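Local coordinates for MAGE domain-containing protein (Xenopus laevis, PDB 7DG2) that shapes the Nse4 protein together with Nse1, acting as the MAGE-family Nse3 subunit of the Smc5/6 complex, at the interface of chains A and B. Residues are numbered along the deposited sequence; one frame, centred on the assembly and turned at random. Chains: chain A, MAGE domain-containing protein; chain B, Non-structural maintenance of chromosomes element 4.

Contact 1: the interface of chains A and B. Residues chain A 193-194; chain B 11-12, 15-16, 19.
A:Ile193, the last residue of helix 183-193, and A:Gln194 in the loop that follows lie against one side of helix 9-20 of chain B, touching B:Ser11, B:Phe12, B:Asp15, B:Leu16 and B:Phe19. Chain A carries the MAGE homology domain, and the chain B helix falls within the Nse4/EID3 segment that binds Nse3-MAGE. A:Ile193 hides 84 Å² and uses its two branches differently. CG2, anti to the backbone N, drops between B:Asp15 and B:Leu16 and lies 3.8 Å from B:Leu16 CD2. The CG1 branch extends past B:Leu16 to the B:Phe19 ring, where its CD1 methyl sits over a face, 3.7 Å from CG and displaced towards the rim, a CH-pi contact. B:Phe19 holds CG anti to its backbone N (chi1 -173°), which places the ring across the end of the isoleucine. The A:Gln194 chain reaches along the B helix, its amide carbon CD 3.9 Å from B:Phe12 CA. As modelled, the hydroxyl OG of B:Ser11 donates to the amide oxygen OE1 of A:Gln194 at 3.1 Å, nearly in line with the carbonyl (C=O...OG 163°). The same OE1, however, is placed 2.9 Å from the carboxylate OD2 of B:Asp15, a pairing of two acceptors, so the amide orientation is doubtful; with O and N exchanged, the amide could donate to OD2 and the serine bond would have to reverse. An alanine in place of A:Gln194 would probably leave the B:Ser11 hydroxyl and the B:Asp15 carboxylate without the amide as partner and open a gap beside B:Phe12.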
# COMPACT_ATOMS: atom_id res chain seq x y z
N ILE A 193 23.23 -13.57 -5.77
CA ILE A 193 22.85 -13.71 -7.18
C ILE A 193 23.92 -14.46 -7.96
O ILE A 193 23.62 -15.29 -8.82
CB ILE A 193 22.57 -12.32 -7.78
CG1 ILE A 193 21.30 -11.73 -7.16
CG2 ILE A 193 22.46 -12.40 -9.30
CD1 ILE A 193 20.05 -12.55 -7.45
N GLN A 194 25.19 -14.17 -7.67
CA GLN A 194 26.28 -14.74 -8.46
C GLN A 194 26.87 -15.99 -7.83
O GLN A 194 27.91 -16.47 -8.29
CB GLN A 194 27.36 -13.68 -8.68
CG GLN A 194 26.82 -12.45 -9.40
CD GLN A 194 27.85 -11.81 -10.31
OE1 GLN A 194 28.05 -12.25 -11.45
NE2 GLN A 194 28.52 -10.79 -9.82
N SER B 11 28.58 -10.58 -16.40
CA SER B 11 28.32 -11.77 -15.60
C SER B 11 27.15 -11.54 -14.66
O SER B 11 26.33 -12.43 -14.44
CB SER B 11 29.58 -12.13 -14.81
OG SER B 11 29.37 -13.28 -14.01
N PHE B 12 27.05 -10.32 -14.11
CA PHE B 12 25.97 -9.98 -13.19
C PHE B 12 24.61 -10.10 -13.87
O PHE B 12 23.70 -10.73 -13.32
CB PHE B 12 26.19 -8.57 -12.65
CG PHE B 12 25.19 -8.14 -11.60
CD1 PHE B 12 24.91 -8.94 -10.50
CD2 PHE B 12 24.59 -6.89 -11.68
CE1 PHE B 12 24.01 -8.52 -9.53
CE2 PHE B 12 23.70 -6.46 -10.71
CZ PHE B 12 23.40 -7.28 -9.63
N ASP B 15 23.61 -13.69 -14.44
CA ASP B 15 23.15 -14.38 -13.24
C ASP B 15 21.79 -13.87 -12.77
O ASP B 15 21.00 -14.65 -12.23
CB ASP B 15 24.20 -14.24 -12.13
CG ASP B 15 25.47 -15.04 -12.42
OD1 ASP B 15 25.39 -16.03 -13.18
OD2 ASP B 15 26.54 -14.68 -11.90
N LEU B 16 21.50 -12.58 -12.99
CA LEU B 16 20.17 -12.07 -12.66
C LEU B 16 19.11 -12.75 -13.51
O LEU B 16 18.06 -13.16 -13.00
CB LEU B 16 20.12 -10.55 -12.85
CG LEU B 16 20.86 -9.69 -11.82
CD1 LEU B 16 21.07 -8.25 -12.33
CD2 LEU B 16 20.08 -9.68 -10.52
N PHE B 19 18.40 -16.17 -12.21
CA PHE B 19 17.61 -16.09 -10.99
C PHE B 19 16.17 -15.72 -11.30
O PHE B 19 15.24 -16.21 -10.65
CB PHE B 19 18.26 -15.08 -10.03
CG PHE B 19 17.63 -15.03 -8.66
CD1 PHE B 19 18.05 -15.90 -7.66
CD2 PHE B 19 16.64 -14.11 -8.37
CE1 PHE B 19 17.48 -15.85 -6.40
CE2 PHE B 19 16.06 -14.06 -7.11
CZ PHE B 19 16.48 -14.93 -6.12

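Contact 2: the interface of chains A and B. Residues chain A 97, 100-101, 128, 130, 136, 138-139; chain B 51.
B:Trp51, in the first turn of helix 50-59, hides 141 Å² in a MAGE-domain pocket lined by A:Ser97, A:Leu101, A:Leu128, A:Ile130, A:His136, A:Glu138 and A:Phe139. Its CB lies between A:Ser97 and A:Glu138, 3.9 Å from A:Ser97 CB, with A:Glu138 CG also alongside. There the hydroxyl OG of A:Ser97 donates to the carboxylate OE2 of A:Glu138 at 2.7 Å, a bond within chain A that ties together the two residues flanking CB. CG stands anti to the carbonyl carbon (chi1 -74°), and beyond it the indole passes beneath the tip of A:Phe139. CE2 of that ring is 3.7 Å from B:Trp51 CD2, over one indole face, with the planes 72° apart. The phenyl is itself sandwiched by A:Leu101 CD2 and A:Glu138 CG, which should limit its rocking. On the pyrrole side, the A:His136 ring meets the five-membered ring edge-to-face, its CE1 3.7 Å from B:Trp51 NE1. NE1 hydrogen-bonds a water at 3.0 Å, nearly straight (166° at H) and in the indole plane. That water also bonds A:His136 NE2 at 2.8 Å and the carbonyl O of A:Leu128 at 2.9 Å, satisfying the indole N-H indirectly. On the benzo side, CZ2 meets A:Ile130 CD1 at 3.6 Å, CH2 meets A:Leu128 CD1, and CZ3 rests on A:Leu101 CA. The pocket thus lies between helix 94-111 and the loop joining helices 118-127 and 142-152.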
# COMPACT_ATOMS: atom_id res chain seq x y z
N SER A 97 8.30 -5.09 -7.67
CA SER A 97 9.10 -5.12 -8.89
C SER A 97 10.04 -3.92 -8.97
O SER A 97 11.19 -4.05 -9.41
CB SER A 97 8.18 -5.18 -10.11
OG SER A 97 7.50 -6.41 -10.13
N GLY A 100 13.19 -4.50 -7.06
CA GLY A 100 14.12 -5.34 -7.81
C GLY A 100 14.97 -4.51 -8.75
O GLY A 100 16.19 -4.67 -8.80
N LEU A 101 14.34 -3.61 -9.51
CA LEU A 101 15.09 -2.77 -10.43
C LEU A 101 16.05 -1.85 -9.67
O LEU A 101 17.22 -1.73 -10.03
CB LEU A 101 14.14 -1.95 -11.30
CG LEU A 101 14.82 -0.89 -12.17
CD1 LEU A 101 15.81 -1.54 -13.13
CD2 LEU A 101 13.79 -0.09 -12.95
N LEU A 128 18.91 -6.65 -19.47
CA LEU A 128 17.71 -7.08 -18.78
C LEU A 128 16.45 -6.69 -19.54
O LEU A 128 15.35 -6.71 -18.97
CB LEU A 128 17.69 -6.52 -17.36
CG LEU A 128 18.96 -6.81 -16.56
CD1 LEU A 128 18.92 -6.15 -15.19
CD2 LEU A 128 19.17 -8.31 -16.42
N ILE A 130 15.49 -3.76 -20.86
CA ILE A 130 14.97 -2.44 -20.51
C ILE A 130 15.63 -1.41 -21.41
O ILE A 130 16.86 -1.41 -21.57
CB ILE A 130 15.24 -2.12 -19.02
CG1 ILE A 130 14.32 -2.95 -18.13
CG2 ILE A 130 15.05 -0.64 -18.76
CD1 ILE A 130 14.55 -2.72 -16.64
N HIS A 136 7.85 -0.13 -21.02
CA HIS A 136 8.21 -1.45 -20.51
C HIS A 136 6.96 -2.12 -19.94
O HIS A 136 6.11 -1.45 -19.34
CB HIS A 136 9.29 -1.32 -19.43
CG HIS A 136 9.96 -2.61 -19.07
ND1 HIS A 136 9.57 -3.36 -17.99
CD2 HIS A 136 11.00 -3.26 -19.63
CE1 HIS A 136 10.34 -4.43 -17.91
NE2 HIS A 136 11.22 -4.39 -18.89
N GLU A 138 6.53 -4.01 -17.46
CA GLU A 138 6.46 -3.95 -16.00
C GLU A 138 6.50 -2.53 -15.46
O GLU A 138 5.71 -2.20 -14.56
CB GLU A 138 7.62 -4.75 -15.39
CG GLU A 138 7.46 -5.07 -13.92
CD GLU A 138 6.44 -6.17 -13.65
OE1 GLU A 138 5.88 -6.72 -14.63
OE2 GLU A 138 6.21 -6.49 -12.47
N PHE A 139 7.38 -1.68 -15.99
CA PHE A 139 7.69 -0.40 -15.39
C PHE A 139 7.19 0.80 -16.18
O PHE A 139 7.25 1.92 -15.67
CB PHE A 139 9.21 -0.27 -15.20
CG PHE A 139 9.81 -1.37 -14.36
CD1 PHE A 139 9.44 -1.51 -13.03
CD2 PHE A 139 10.75 -2.24 -14.89
CE1 PHE A 139 10.00 -2.52 -12.26
CE2 PHE A 139 11.31 -3.24 -14.11
CZ PHE A 139 10.93 -3.38 -12.79
N TRP B 51 10.37 -9.87 -12.53
CA TRP B 51 10.77 -8.73 -11.72
C TRP B 51 10.18 -8.80 -10.32
O TRP B 51 10.83 -8.36 -9.35
CB TRP B 51 10.37 -7.42 -12.42
CG TRP B 51 11.25 -7.12 -13.59
CD1 TRP B 51 10.95 -7.32 -14.92
CD2 TRP B 51 12.59 -6.62 -13.56
NE1 TRP B 51 12.02 -6.95 -15.70
CE2 TRP B 51 13.03 -6.52 -14.89
CE3 TRP B 51 13.45 -6.24 -12.52
CZ2 TRP B 51 14.31 -6.05 -15.22
CZ3 TRP B 51 14.72 -5.77 -12.85
CH2 TRP B 51 15.13 -5.68 -14.19
O HOH W 1 12.51 -6.81 -18.62

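The C-alpha centres of contact 1 and contact 2 are about 15 Å apart, and both join the same two chains without sharing a residue or helix. Contact 1 uses helix 9-20 of chain B and the end of helix 183-193 of chain A; contact 2 uses helix 50-59 of chain B and the region around helix 94-111. The two Nse4 helices, separated in sequence by roughly thirty residues, therefore grip neighbouring patches of the MAGE protein. Holding both helices probably helps fix the path of Nse4 and would probably restrict how the segment between them can move.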